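Local coordinates for uncharacterized protein (PDB 2PYQ) that is of unknown function but belongs to the DUF2853 family of small, largely helical proteins, at residues I9-Y12 / A13-R17; L28-K31 / V32-C36. All coordinates share one frame; numbering follows the deposited sequence.

Interaction 1: residues I9-Y12 / A13-R17; sequences IAQY and ADDLR
A13 N donates to I9 O at 2.9 Å, and D14, D15 and L16 repeat the step onto A10, Q11 and Y12, so the backbone through I9-Y12 and A13-R17 is one run of alpha-helix, part of helix 4-18. The four i to i+4 bonds are regular; the one from D15 N to Q11 O is the straightest, at 170°.

On this frame sits a side-chain bond of the same spacing, a worked example of an i to i+4 polar pair. Q11 sends CG anti to its own nitrogen (chi1 -172°) and then bends at chi2, which carries the amide forward along the helix to D15. NE2 reaches D15 OD1 at 2.9 Å by a distinctly bent hydrogen bond, and the amide and carboxylate planes stand 66° apart. The oxygen lies almost in the plane of the amide, yet the donor comes from above the plane of the carboxylate. D15 is buried and has a second grip, because its OD2 is hydrogen-bonded to Y87 OH; the two bonds together should limit rotation of the carboxylate. D14, one residue earlier, turns its OD1 to N18 instead.

The apolar side faces inward. The Y12 side chain packs against A97 and V98 of helix 96-106, and its ring meets that of Y95, while L16 lies on V98 and Y101. Within the helix, L16 CG rests 3.5 Å from Y12 O, the carbonyl oxygen that its own backbone N-H already engages.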
ATOM      1  N   ILE A   9      11.151  -4.067  -2.997  1.00 23.06           N
ATOM      2  CA  ILE A   9      10.298  -5.173  -2.580  1.00 22.46           C
ATOM      3  C   ILE A   9      10.778  -5.751  -1.221  1.00 22.51           C
ATOM      4  O   ILE A   9       9.958  -6.034  -0.370  1.00 21.88           O
ATOM      5  CB  ILE A   9      10.180  -6.287  -3.638  1.00 29.66           C
ATOM      6  CG1 ILE A   9       9.389  -5.767  -4.841  1.00 29.47           C
ATOM      7  CG2 ILE A   9       9.417  -7.510  -3.079  1.00 29.59           C
ATOM      8  CD1 ILE A   9       9.450  -6.638  -6.023  1.00 30.25           C
ATOM      9  N   ALA A  10      12.095  -5.884  -1.043  1.00 23.39           N
ATOM     10  CA  ALA A  10      12.690  -6.335   0.238  1.00 23.71           C
ATOM     11  C   ALA A  10      12.316  -5.394   1.369  1.00 23.26           C
ATOM     12  O   ALA A  10      11.960  -5.842   2.469  1.00 23.03           O
ATOM     13  CB  ALA A  10      14.200  -6.460   0.120  1.00 24.91           C
ATOM     14  N   GLN A  11      12.381  -4.082   1.110  1.00 23.27           N
ATOM     15  CA  GLN A  11      11.978  -3.083   2.096  1.00 22.99           C
ATOM     16  C   GLN A  11      10.480  -3.182   2.414  1.00 21.95           C
ATOM     17  O   GLN A  11      10.086  -3.124   3.580  1.00 21.75           O
ATOM     18  CB  GLN A  11      12.309  -1.661   1.638  1.00 23.37           C
ATOM     19  CG  GLN A  11      12.068  -0.598   2.726  1.00 30.92           C
ATOM     20  CD  GLN A  11      12.876  -0.856   3.984  1.00 36.63           C
ATOM     21  OE1 GLN A  11      14.105  -1.063   3.914  1.00 42.51           O
ATOM     22  NE2 GLN A  11      12.215  -0.880   5.144  1.00 35.55           N
ATOM     23  N   TYR A  12       9.655  -3.331   1.370  1.00 21.43           N
ATOM     24  CA  TYR A  12       8.200  -3.480   1.590  1.00 20.55           C
ATOM     25  C   TYR A  12       7.889  -4.700   2.477  1.00 20.34           C
ATOM     26  O   TYR A  12       7.061  -4.616   3.363  1.00 20.19           O
ATOM     27  CB  TYR A  12       7.438  -3.653   0.273  1.00 20.24           C
ATOM     28  CG  TYR A  12       7.602  -2.545  -0.742  1.00 20.54           C
ATOM     29  CD1 TYR A  12       7.967  -1.238  -0.373  1.00 20.84           C
ATOM     30  CD2 TYR A  12       7.311  -2.788  -2.094  1.00 20.66           C
ATOM     31  CE1 TYR A  12       8.095  -0.226  -1.331  1.00 21.27           C
ATOM     32  CE2 TYR A  12       7.422  -1.795  -3.032  1.00 21.94           C
ATOM     33  CZ  TYR A  12       7.802  -0.520  -2.652  1.00 24.88           C
ATOM     34  OH  TYR A  12       7.906   0.470  -3.576  1.00 27.57           O
ATOM     35  N   ALA A  13       8.542  -5.833   2.175  1.00 20.78           N
ATOM     36  CA  ALA A  13       8.380  -7.068   2.937  1.00 20.84           C
ATOM     37  C   ALA A  13       8.804  -6.873   4.408  1.00 21.99           C
ATOM     38  O   ALA A  13       8.108  -7.315   5.335  1.00 22.48           O
ATOM     39  CB  ALA A  13       9.155  -8.210   2.323  1.00 21.53           C
ATOM     40  N   ASP A  14       9.930  -6.175   4.615  1.00 21.80           N
ATOM     41  CA  ASP A  14      10.436  -5.885   5.947  1.00 23.81           C
ATOM     42  C   ASP A  14       9.453  -4.996   6.726  1.00 22.87           C
ATOM     43  O   ASP A  14       9.154  -5.290   7.891  1.00 23.68           O
ATOM     44  CB  ASP A  14      11.851  -5.277   5.849  1.00 29.70           C
ATOM     45  CG  ASP A  14      12.637  -5.382   7.165  1.00 37.82           C
ATOM     46  OD1 ASP A  14      12.234  -4.751   8.160  1.00 40.29           O
ATOM     47  OD2 ASP A  14      13.679  -6.109   7.204  1.00 40.23           O
ATOM     48  N   ASP A  15       8.936  -3.941   6.107  1.00 21.77           N
ATOM     49  CA  ASP A  15       7.912  -3.066   6.707  1.00 20.88           C
ATOM     50  C   ASP A  15       6.669  -3.867   7.105  1.00 21.93           C
ATOM     51  O   ASP A  15       6.155  -3.718   8.213  1.00 21.36           O
ATOM     52  CB  ASP A  15       7.475  -1.925   5.779  1.00 20.58           C
ATOM     53  CG  ASP A  15       8.466  -0.776   5.698  1.00 28.23           C
ATOM     54  OD1 ASP A  15       9.588  -0.877   6.269  1.00 31.70           O
ATOM     55  OD2 ASP A  15       8.088   0.244   5.064  1.00 24.52           O
ATOM     56  N   LEU A  16       6.190  -4.721   6.200  1.00 21.43           N
ATOM     57  CA  LEU A  16       4.978  -5.527   6.496  1.00 19.23           C
ATOM     58  C   LEU A  16       5.199  -6.416   7.731  1.00 21.07           C
ATOM     59  O   LEU A  16       4.377  -6.408   8.629  1.00 21.39           O
ATOM     60  CB  LEU A  16       4.547  -6.341   5.305  1.00 18.92           C
ATOM     61  CG  LEU A  16       3.842  -5.487   4.255  1.00 19.27           C
ATOM     62  CD1 LEU A  16       3.861  -6.229   2.912  1.00 20.72           C
ATOM     63  CD2 LEU A  16       2.415  -5.108   4.664  1.00 17.93           C
ATOM     64  N   ARG A  17       6.331  -7.114   7.786  1.00 20.35           N
ATOM     65  CA  ARG A  17       6.614  -7.996   8.909  1.00 22.42           C
ATOM     66  C   ARG A  17       6.931  -7.245  10.194  1.00 24.30           C
ATOM     67  O   ARG A  17       6.292  -7.467  11.235  1.00 23.48           O
ATOM     68  CB  ARG A  17       7.721  -9.003   8.563  1.00 21.74           C
ATOM     69  CG  ARG A  17       7.986 -10.051   9.678  1.00 36.07           C
ATOM     70  CD  ARG A  17       8.829 -11.248   9.196  1.00 41.69           C
ATOM     71  NE  ARG A  17       8.071 -12.204   8.362  1.00 43.66           N
ATOM     72  CZ  ARG A  17       7.366 -13.257   8.806  1.00 44.76           C
ATOM     73  NH1 ARG A  17       7.240 -13.527  10.097  1.00 45.50           N
ATOM     74  NH2 ARG A  17       6.741 -14.056   7.911  1.00 43.34           N
TER

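Interaction 2: residues L28-K31 / V32-C36; sequences LLEK and VTKGC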
ATOM      1  N   LEU A  28       1.558 -11.866  -3.806  1.00 20.78           N
ATOM      2  CA  LEU A  28       0.669 -10.701  -3.881  1.00 20.31           C
ATOM      3  C   LEU A  28       1.456  -9.397  -3.890  1.00 20.75           C
ATOM      4  O   LEU A  28       1.148  -8.489  -4.673  1.00 21.60           O
ATOM      5  CB  LEU A  28      -0.338 -10.710  -2.733  1.00 20.14           C
ATOM      6  CG  LEU A  28      -1.348  -9.563  -2.701  1.00 20.18           C
ATOM      7  CD1 LEU A  28      -2.171  -9.512  -3.983  1.00 20.07           C
ATOM      8  CD2 LEU A  28      -2.196  -9.642  -1.441  1.00 19.99           C
ATOM      9  N   LEU A  29       2.418  -9.279  -2.981  1.00 19.72           N
ATOM     10  CA  LEU A  29       3.241  -8.074  -2.894  1.00 20.30           C
ATOM     11  C   LEU A  29       3.903  -7.741  -4.233  1.00 20.28           C
ATOM     12  O   LEU A  29       3.922  -6.583  -4.628  1.00 21.11           O
ATOM     13  CB  LEU A  29       4.304  -8.204  -1.783  1.00 21.31           C
ATOM     14  CG  LEU A  29       5.159  -6.959  -1.512  1.00 20.57           C
ATOM     15  CD1 LEU A  29       4.315  -5.675  -1.168  1.00 19.13           C
ATOM     16  CD2 LEU A  29       6.140  -7.298  -0.373  1.00 21.16           C
ATOM     17  N   GLU A  30       4.401  -8.747  -4.929  1.00 21.01           N
ATOM     18  CA  GLU A  30       4.979  -8.528  -6.276  1.00 21.81           C
ATOM     19  C   GLU A  30       3.936  -7.988  -7.292  1.00 23.45           C
ATOM     20  O   GLU A  30       4.246  -7.056  -8.047  1.00 25.88           O
ATOM     21  CB  GLU A  30       5.661  -9.808  -6.805  1.00 24.06           C
ATOM     22  CG  GLU A  30       6.196  -9.723  -8.231  1.00 29.43           C
ATOM     23  CD  GLU A  30       7.199  -8.598  -8.415  1.00 40.55           C
ATOM     24  OE1 GLU A  30       8.233  -8.695  -7.753  1.00 48.07           O
ATOM     25  OE2 GLU A  30       6.969  -7.638  -9.210  1.00 42.99           O
ATOM     26  N   LYS A  31       2.721  -8.535  -7.260  1.00 21.60           N
ATOM     27  CA  LYS A  31       1.623  -8.098  -8.148  1.00 21.75           C
ATOM     28  C   LYS A  31       1.236  -6.648  -7.852  1.00 21.17           C
ATOM     29  O   LYS A  31       0.992  -5.866  -8.774  1.00 22.25           O
ATOM     30  CB  LYS A  31       0.422  -9.040  -7.991  1.00 21.66           C
ATOM     31  CG  LYS A  31       0.729 -10.465  -8.405  1.00 22.49           C
ATOM     32  CD  LYS A  31      -0.348 -11.451  -8.040  1.00 22.47           C
ATOM     33  CE  LYS A  31       0.152 -12.888  -8.181  1.00 29.07           C
ATOM     34  NZ  LYS A  31      -0.843 -13.886  -7.731  1.00 33.45           N
ATOM     35  N   VAL A  32       1.144  -6.306  -6.560  1.00 20.35           N
ATOM     36  CA  VAL A  32       0.835  -4.924  -6.133  1.00 20.92           C
ATOM     37  C   VAL A  32       1.936  -3.950  -6.587  1.00 21.76           C
ATOM     38  O   VAL A  32       1.658  -2.851  -7.054  1.00 23.62           O
ATOM     39  CB  VAL A  32       0.622  -4.826  -4.577  1.00 21.44           C
ATOM     40  CG1 VAL A  32       0.456  -3.377  -4.146  1.00 20.73           C
ATOM     41  CG2 VAL A  32      -0.583  -5.632  -4.184  1.00 18.78           C
ATOM     42  N   THR A  33       3.183  -4.385  -6.451  1.00 21.40           N
ATOM     43  CA  THR A  33       4.334  -3.579  -6.835  1.00 23.18           C
ATOM     44  C   THR A  33       4.344  -3.312  -8.337  1.00 25.03           C
ATOM     45  O   THR A  33       4.597  -2.179  -8.756  1.00 28.93           O
ATOM     46  CB  THR A  33       5.634  -4.228  -6.345  1.00 23.43           C
ATOM     47  OG1 THR A  33       5.582  -4.308  -4.905  1.00 22.90           O
ATOM     48  CG2 THR A  33       6.852  -3.410  -6.772  1.00 24.10           C
ATOM     49  N   LYS A  34       4.045  -4.339  -9.138  1.00 24.46           N
ATOM     50  CA  LYS A  34       3.927  -4.161 -10.592  1.00 23.45           C
ATOM     51  C   LYS A  34       2.911  -3.065 -10.915  1.00 25.48           C
ATOM     52  O   LYS A  34       3.208  -2.164 -11.732  1.00 29.93           O
ATOM     53  CB  LYS A  34       3.551  -5.461 -11.306  1.00 23.99           C
ATOM     54  CG  LYS A  34       4.685  -6.439 -11.454  1.00 27.82           C
ATOM     55  CD  LYS A  34       4.370  -7.464 -12.539  1.00 30.27           C
ATOM     56  CE  LYS A  34       5.542  -8.405 -12.849  1.00 32.67           C
ATOM     57  NZ  LYS A  34       5.842  -9.335 -11.682  1.00 33.94           N
ATOM     58  N   GLY A  35       1.763  -3.103 -10.258  1.00 24.23           N
ATOM     59  CA  GLY A  35       0.708  -2.117 -10.467  1.00 29.77           C
ATOM     60  C   GLY A  35       1.042  -0.703 -10.096  1.00 34.32           C
ATOM     61  O   GLY A  35       0.507   0.229 -10.702  1.00 35.92           O
ATOM     62  N   CYS A  36       1.932  -0.535  -9.111  1.00 35.35           N
ATOM     63  CA  CYS A  36       2.404   0.810  -8.691  1.00 36.63           C
ATOM     64  C   CYS A  36       3.325   1.458  -9.713  1.00 40.14           C
ATOM     65  O   CYS A  36       3.315   2.692  -9.799  1.00 43.89           O
ATOM     66  CB  CYS A  36       3.070   0.752  -7.317  1.00 34.18           C
ATOM     67  SG  CYS A  36       1.866   0.383  -6.047  1.00 42.56           S
TER
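L28 and V32, one turn apart on helix 26-36, form the buried apolar side of this contact: L28 CD1 meets V32 CG2 at 4.2 Å, and V32 CG2 sits closer still to L28 O, at 3.4 Å. L28 lies against Y101 and K105 of helix 96-106 and V32 against Y100. Packing is tight at T33 too, which turns its hydroxyl back onto the preceding turn. OG1 stands beside the backbone nitrogen (chi1 -61°) and donates to L29 O at 2.8 Å. That oxygen also takes the N-H of T33, and the two donors reach it from opposite faces of the carbonyl plane, so one carbonyl oxygen accepts both the backbone N-H and the hydroxyl of T33.

The more exposed side is held by charge. E30, bent at chi2, and K34, bent at its last torsion, curl toward each other until K34 NZ lies 3.2 Å from E30 OE2 in a salt bridge. The ammonium stands above the carboxylate plane, 44° out of it. K31 NZ makes a salt bridge with the terminal carboxylate of G114 (OXT).

The chemistry thus implies two grades of hold on one helix: a short hydroxyl bond beside buried aliphatic packing, and a longer ion pair that solvent would probably weaken.

Interactions 1 and 2 lie on consecutive helices, 4-18 and 26-36, with centres 13 Å apart, and the helices meet directly. L29, whose carbonyl accepts the T33 hydroxyl in interaction 2, places CD2 3.9 Å from Y12 CB and 3.8 Å from A13 N. The Y12 ring reaches back in turn, with CD2 3.6 Å from T33 OG1. Both helices also pack against helix 96-106, through Y12 and L16 from interaction 1 and through L28, V32 and C36 from interaction 2. The two local contacts thus meet through side-chain packing between helices that follow each other in the chain.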